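Local structure of cyclodipeptide synthase, BtCDPS (Bacillus thermoamylovorans, 6ZTU) at residues I29-S34 against V59-A64; E195-Y200 against G224-K229. The protein probably makes cyclodipeptides by joining two aminoacyl groups, carried on tRNA in this enzyme family, as an aminoacyltransferase. All coordinates share one frame; numbering follows the deposited sequence.

Interaction 1 (I29-S34 against V59-A64); sequences ILLGIS and VTVLLA. With 0RE ((2S)-hexane-1,2-diol), chain B.
Val59 and Ile29 open a parallel strand pair, the two ends of the beta-alpha-beta unit of strand 28-32, helix 42-55 and strand 58-63, inside a Rossmann-like sheet. Their branches lie side by side, CG2 of Val59 against CG2 of Ile29, while CG1 of Val59 reaches diagonally to CD1 of Leu31 at 4.1 Å. Ile29 and Leu31 on this face pack on helix 42-55. At Thr60 the sheet face changes. Its N donates to Ile29 O and its O accepts from Leu31 N, and CG2, anti to the backbone N, meets CD1 of Leu30 at 3.6 Å. OG1 turns to His28 and Asp109, leaving the methyl for the apolar contact. Val61 returns to the face of Val59; here helix 79-103 covers it, through Ser97, and CG1 touches CG1 of Ile33 at 3.7 Å. Leu62 N donates to Leu31 O (2.9 Å), and Leu62 O accepts from Ile33 N. Its CB packs on CD1 of Leu30, and its CG borders C08 of the hexanediol. Opposite it, Gly32 leaves room for the ligand: a CB there would collide with C03, whereas its CA stands 4.0 Å from that atom. Leu63 CD2 runs alongside Ile33 and touches its CB at 3.7 Å. Direct backbone bonding then stops, as Ala64 N and Ile33 O are 4.2 Å apart; one water bridges them, donating to Ile33 O at 2.8 Å and accepting from Ala64 N.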
loop_
_atom_site.group_PDB
_atom_site.type_symbol
_atom_site.label_atom_id
_atom_site.label_comp_id
_atom_site.label_asym_id
_atom_site.label_seq_id
_atom_site.Cartn_x
_atom_site.Cartn_y
_atom_site.Cartn_z
ATOM N N ILE A 29 -2.040 12.872 0.035
ATOM C CA ILE A 29 -2.552 11.508 -0.010
ATOM C C ILE A 29 -1.578 10.646 -0.807
ATOM O O ILE A 29 -1.042 11.069 -1.842
ATOM C CB ILE A 29 -3.982 11.449 -0.594
ATOM C CG1 ILE A 29 -4.536 10.019 -0.559
ATOM C CG2 ILE A 29 -4.003 12.010 -2.012
ATOM C CD1 ILE A 29 -6.044 9.946 -0.849
ATOM N N LEU A 30 -1.303 9.452 -0.282
ATOM C CA LEU A 30 -0.522 8.433 -0.969
ATOM C C LEU A 30 -1.486 7.322 -1.367
ATOM O O LEU A 30 -2.097 6.692 -0.497
ATOM C CB LEU A 30 0.589 7.896 -0.057
ATOM C CG LEU A 30 1.567 6.873 -0.658
ATOM C CD1 LEU A 30 2.331 7.501 -1.834
ATOM C CD2 LEU A 30 2.531 6.351 0.377
ATOM N N LEU A 31 -1.632 7.095 -2.668
ATOM C CA LEU A 31 -2.596 6.123 -3.182
ATOM C C LEU A 31 -1.882 4.791 -3.357
ATOM O O LEU A 31 -0.973 4.680 -4.174
ATOM C CB LEU A 31 -3.186 6.610 -4.505
ATOM C CG LEU A 31 -4.073 7.846 -4.394
ATOM C CD1 LEU A 31 -4.337 8.408 -5.789
ATOM C CD2 LEU A 31 -5.389 7.479 -3.701
ATOM N N GLY A 32 -2.273 3.788 -2.570
ATOM C CA GLY A 32 -1.642 2.485 -2.684
ATOM C C GLY A 32 -2.299 1.645 -3.761
ATOM O O GLY A 32 -3.504 1.392 -3.695
ATOM N N ILE A 33 -1.535 1.231 -4.773
ATOM C CA ILE A 33 -2.051 0.447 -5.893
ATOM C C ILE A 33 -1.484 -0.956 -5.751
ATOM O O ILE A 33 -0.271 -1.157 -5.867
ATOM C CB ILE A 33 -1.673 1.057 -7.249
ATOM C CG1 ILE A 33 -2.017 2.548 -7.304
ATOM C CG2 ILE A 33 -2.338 0.276 -8.387
ATOM C CD1 ILE A 33 -3.472 2.864 -7.015
ATOM N N SER A 34 -2.351 -1.914 -5.488
ATOM C CA SER A 34 -1.934 -3.273 -5.171
ATOM C C SER A 34 -1.761 -4.081 -6.454
ATOM O O SER A 34 -2.632 -4.031 -7.325
ATOM C CB SER A 34 -2.966 -3.942 -4.256
ATOM O OG SER A 34 -2.414 -5.082 -3.636
ATOM N N VAL A 59 -0.620 14.887 -4.240
ATOM C CA VAL A 59 -1.028 13.526 -4.561
ATOM C C VAL A 59 0.198 12.749 -5.022
ATOM O O VAL A 59 0.931 13.206 -5.907
ATOM C CB VAL A 59 -2.098 13.505 -5.667
ATOM C CG1 VAL A 59 -2.469 12.080 -6.026
ATOM C CG2 VAL A 59 -3.321 14.339 -5.272
ATOM N N THR A 60 0.401 11.565 -4.450
ATOM C CA THR A 60 1.446 10.639 -4.864
ATOM C C THR A 60 0.823 9.257 -5.021
ATOM O O THR A 60 -0.105 8.897 -4.291
ATOM C CB THR A 60 2.593 10.591 -3.835
ATOM O OG1 THR A 60 3.100 11.915 -3.619
ATOM C CG2 THR A 60 3.733 9.678 -4.312
ATOM N N VAL A 61 1.326 8.493 -5.987
ATOM C CA VAL A 61 0.887 7.118 -6.228
ATOM C C VAL A 61 2.023 6.175 -5.846
ATOM O O VAL A 61 3.164 6.358 -6.287
ATOM C CB VAL A 61 0.481 6.926 -7.703
ATOM C CG1 VAL A 61 0.224 5.463 -8.024
ATOM C CG2 VAL A 61 -0.741 7.771 -8.023
ATOM N N LEU A 62 1.712 5.155 -5.040
ATOM C CA LEU A 62 2.682 4.137 -4.644
ATOM C C LEU A 62 2.353 2.823 -5.341
ATOM O O LEU A 62 1.250 2.290 -5.174
ATOM C CB LEU A 62 2.671 3.922 -3.128
ATOM C CG LEU A 62 3.747 2.954 -2.613
ATOM C CD1 LEU A 62 5.160 3.563 -2.739
ATOM C CD2 LEU A 62 3.437 2.549 -1.165
ATOM N N LEU A 63 3.319 2.293 -6.084
ATOM C CA LEU A 63 3.221 1.010 -6.768
ATOM C C LEU A 63 4.128 -0.012 -6.099
ATOM O O LEU A 63 5.031 0.324 -5.336
ATOM C CB LEU A 63 3.619 1.152 -8.241
ATOM C CG LEU A 63 2.940 2.260 -9.035
ATOM C CD1 LEU A 63 3.415 2.206 -10.494
ATOM C CD2 LEU A 63 1.432 2.134 -8.955
ATOM N N ALA A 64 3.908 -1.284 -6.431
ATOM C CA ALA A 64 4.694 -2.348 -5.819
ATOM C C ALA A 64 6.123 -2.367 -6.347
ATOM O O ALA A 64 6.368 -2.145 -7.539
ATOM C CB ALA A 64 4.031 -3.703 -6.069
HETATM O O01 0RE B . -0.916 -2.934 0.431
HETATM C C02 0RE B . -1.875 -2.273 -0.332
HETATM C C03 0RE B . -1.461 -0.811 -0.474
HETATM O O04 0RE B . -1.793 -0.115 0.698
HETATM C C05 0RE B . 0.039 -0.752 -0.730
HETATM C C06 0RE B . 0.375 -1.489 -2.025
HETATM C C07 0RE B . 1.892 -1.534 -2.170
HETATM C C08 0RE B . 2.238 -0.665 -3.366
HETATM O O HOH W 1 1.450 -1.833 -8.025
#

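Interaction 2 (E195-Y200 against G224-K229); sequences ESVLAY and GYIILK. With 0RE ((2S)-hexane-1,2-diol), chain B.
Tyr200 and Tyr225 lie in a buried parallel strand pair, 196-200 beside 223-229, on the side of the mixed sheet that ends in strand 11-14. Five backbone bonds establish the register, from Gly224 N to Ser196 O through to Leu228 N to Tyr200 O (2.8 Å), and the strand segments cross at -30°. Val197 and Gly224 come closest, their CA atoms 4.3 Å apart; a CB on Gly224 would run into CG1 of Val197, which instead rests over the bare backbone. On that face CB of Ala199 is held between CG1 of Ile226 (3.6 Å) and CD1 of Leu228, and CD1 of Ile226 also meets CG2 of Val197. Ile226 and Leu228 in turn pack on Val12 of strand 11-14.

The other face carries Leu198, Tyr225 and Tyr200. CD2 of Leu198 meets the Tyr225 ring at CD1, 4.1 Å away. Both tyrosines have CG anti to the backbone N (chi1 -177° for Tyr225, -164° for Tyr200) and point the same way, which brings OH of Tyr225 near the plane of the Tyr200 ring at its edge, 3.7 Å from CD2 and 3.4 Å from CB of Tyr200. That hydroxyl is hydrogen-bonded to Arg202 O, a tie that should limit swinging of the Tyr225 ring. One face of the Tyr200 ring receives the hexanediol, whose C02 sits 3.5 Å above the plane, offset toward the rim near CE1. An alanine in place of Tyr200 would probably open a gap beside C02 and C03 of the diol and leave the Tyr225 hydroxyl without the ring edge it packs against. The pair closes a beta-alpha-beta crossover through helix 205-211, part of a Rossmann-like sheet whose strand 196-200 ends at the ligand pocket.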
loop_
_atom_site.group_PDB
_atom_site.type_symbol
_atom_site.label_atom_id
_atom_site.label_comp_id
_atom_site.label_asym_id
_atom_site.label_seq_id
_atom_site.Cartn_x
_atom_site.Cartn_y
_atom_site.Cartn_z
ATOM N N GLU A 195 2.715 15.920 6.395
ATOM C CA GLU A 195 1.840 14.866 6.890
ATOM C C GLU A 195 1.195 14.199 5.684
ATOM O O GLU A 195 1.175 14.761 4.582
ATOM C CB GLU A 195 0.774 15.433 7.845
ATOM C CG GLU A 195 -0.169 16.384 7.133
ATOM C CD GLU A 195 -0.977 17.268 8.062
ATOM O OE1 GLU A 195 -1.172 16.910 9.243
ATOM O OE2 GLU A 195 -1.424 18.330 7.588
ATOM N N SER A 196 0.652 12.991 5.893
ATOM C CA SER A 196 0.077 12.265 4.765
ATOM C C SER A 196 -0.867 11.189 5.281
ATOM O O SER A 196 -0.721 10.721 6.407
ATOM C CB SER A 196 1.167 11.605 3.911
ATOM O OG SER A 196 0.608 10.828 2.865
ATOM N N VAL A 197 -1.832 10.806 4.450
ATOM C CA VAL A 197 -2.587 9.578 4.681
ATOM C C VAL A 197 -2.297 8.629 3.527
ATOM O O VAL A 197 -2.358 9.027 2.360
ATOM C CB VAL A 197 -4.107 9.809 4.815
ATOM C CG1 VAL A 197 -4.450 10.420 6.170
ATOM C CG2 VAL A 197 -4.647 10.681 3.693
ATOM N N LEU A 198 -1.992 7.373 3.856
ATOM C CA LEU A 198 -2.035 6.304 2.866
ATOM C C LEU A 198 -3.482 5.856 2.708
ATOM O O LEU A 198 -4.189 5.686 3.704
ATOM C CB LEU A 198 -1.157 5.136 3.314
ATOM C CG LEU A 198 -1.252 3.819 2.535
ATOM C CD1 LEU A 198 -0.725 4.024 1.110
ATOM C CD2 LEU A 198 -0.453 2.736 3.264
ATOM N N ALA A 199 -3.936 5.694 1.463
ATOM C CA ALA A 199 -5.347 5.427 1.190
ATOM C C ALA A 199 -5.501 4.112 0.448
ATOM O O ALA A 199 -4.808 3.861 -0.537
ATOM C CB ALA A 199 -5.982 6.560 0.374
ATOM N N TYR A 200 -6.435 3.291 0.911
ATOM C CA TYR A 200 -6.649 1.966 0.359
ATOM C C TYR A 200 -8.103 1.610 0.620
ATOM O O TYR A 200 -8.788 2.287 1.380
ATOM C CB TYR A 200 -5.694 0.946 0.985
ATOM C CG TYR A 200 -5.577 -0.346 0.221
ATOM C CD1 TYR A 200 -5.064 -0.368 -1.064
ATOM C CD2 TYR A 200 -5.963 -1.550 0.803
ATOM C CE1 TYR A 200 -4.959 -1.556 -1.768
ATOM C CE2 TYR A 200 -5.856 -2.740 0.113
ATOM C CZ TYR A 200 -5.348 -2.738 -1.170
ATOM O OH TYR A 200 -5.238 -3.928 -1.864
ATOM N N GLY A 224 -1.161 8.998 8.668
ATOM C CA GLY A 224 -2.469 8.406 8.866
ATOM C C GLY A 224 -2.760 7.347 7.817
ATOM O O GLY A 224 -2.021 7.175 6.843
ATOM N N TYR A 225 -3.870 6.640 8.028
ATOM C CA TYR A 225 -4.363 5.621 7.111
ATOM C C TYR A 225 -5.856 5.823 6.943
ATOM O O TYR A 225 -6.562 6.006 7.939
ATOM C CB TYR A 225 -4.089 4.211 7.658
ATOM C CG TYR A 225 -4.510 3.080 6.732
ATOM C CD1 TYR A 225 -3.608 2.532 5.826
ATOM C CD2 TYR A 225 -5.807 2.547 6.778
ATOM C CE1 TYR A 225 -3.989 1.486 4.973
ATOM C CE2 TYR A 225 -6.192 1.496 5.926
ATOM C CZ TYR A 225 -5.272 0.967 5.041
ATOM O OH TYR A 225 -5.639 -0.075 4.195
ATOM N N ILE A 226 -6.346 5.793 5.706
ATOM C CA ILE A 226 -7.781 5.924 5.471
ATOM C C ILE A 226 -8.268 4.810 4.565
ATOM O O ILE A 226 -7.579 4.398 3.627
ATOM C CB ILE A 226 -8.172 7.300 4.880
ATOM C CG1 ILE A 226 -7.483 7.557 3.530
ATOM C CG2 ILE A 226 -7.911 8.406 5.892
ATOM C CD1 ILE A 226 -7.932 8.830 2.876
ATOM N N ILE A 227 -9.487 4.347 4.834
ATOM C CA ILE A 227 -10.196 3.426 3.962
ATOM C C ILE A 227 -11.077 4.240 3.031
ATOM O O ILE A 227 -11.843 5.098 3.486
ATOM C CB ILE A 227 -11.053 2.439 4.775
ATOM C CG1 ILE A 227 -10.205 1.623 5.740
ATOM C CG2 ILE A 227 -11.845 1.523 3.834
ATOM C CD1 ILE A 227 -11.052 0.954 6.830
ATOM N N LEU A 228 -10.971 3.977 1.736
ATOM C CA LEU A 228 -11.825 4.604 0.737
ATOM C C LEU A 228 -12.968 3.655 0.409
ATOM O O LEU A 228 -12.739 2.553 -0.106
ATOM C CB LEU A 228 -11.040 4.932 -0.528
ATOM C CG LEU A 228 -9.784 5.770 -0.328
ATOM C CD1 LEU A 228 -9.131 5.993 -1.679
ATOM C CD2 LEU A 228 -10.139 7.084 0.346
ATOM N N LYS A 229 -14.192 4.086 0.692
ATOM C CA LYS A 229 -15.375 3.329 0.317
ATOM C C LYS A 229 -16.140 4.083 -0.761
ATOM O O LYS A 229 -16.078 5.309 -0.839
ATOM C CB LYS A 229 -16.279 3.098 1.530
ATOM C CG LYS A 229 -15.607 2.329 2.666
ATOM C CD LYS A 229 -16.633 1.854 3.697
ATOM C CE LYS A 229 -17.837 1.197 3.019
ATOM N NZ LYS A 229 -18.840 0.636 3.999
HETATM O O01 0RE B . -0.916 -2.934 0.431
HETATM C C02 0RE B . -1.875 -2.273 -0.332
HETATM C C03 0RE B . -1.461 -0.811 -0.474
HETATM O O04 0RE B . -1.793 -0.115 0.698
HETATM C C05 0RE B . 0.039 -0.752 -0.730
HETATM C C06 0RE B . 0.375 -1.489 -2.025
HETATM C C07 0RE B . 1.892 -1.534 -2.170
HETATM C C08 0RE B . 2.238 -0.665 -3.366
#

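Interactions 1 and 2 are neighbouring parallel strand pairs of one sheet, their centres about 10 Å apart. They are joined where strand 28-32 meets strand 196-200: Leu30 O lies 2.9 Å from Ala199 N, and Leu30 N is equally close to Val197 O, both probable hydrogen bonds. Interaction 1, its centre about 7 Å from the chain centre, is wholly buried and its side-chain contacts are aliphatic. Interaction 2, about 10 Å out, is buried apart from Tyr200 and Ile227, which are partly exposed, and brings in tyrosine rings. Both border the hexanediol: 29-34 and 59-64 meet it through backbone and leucine carbons, 195-200 chiefly with the face of an aromatic ring.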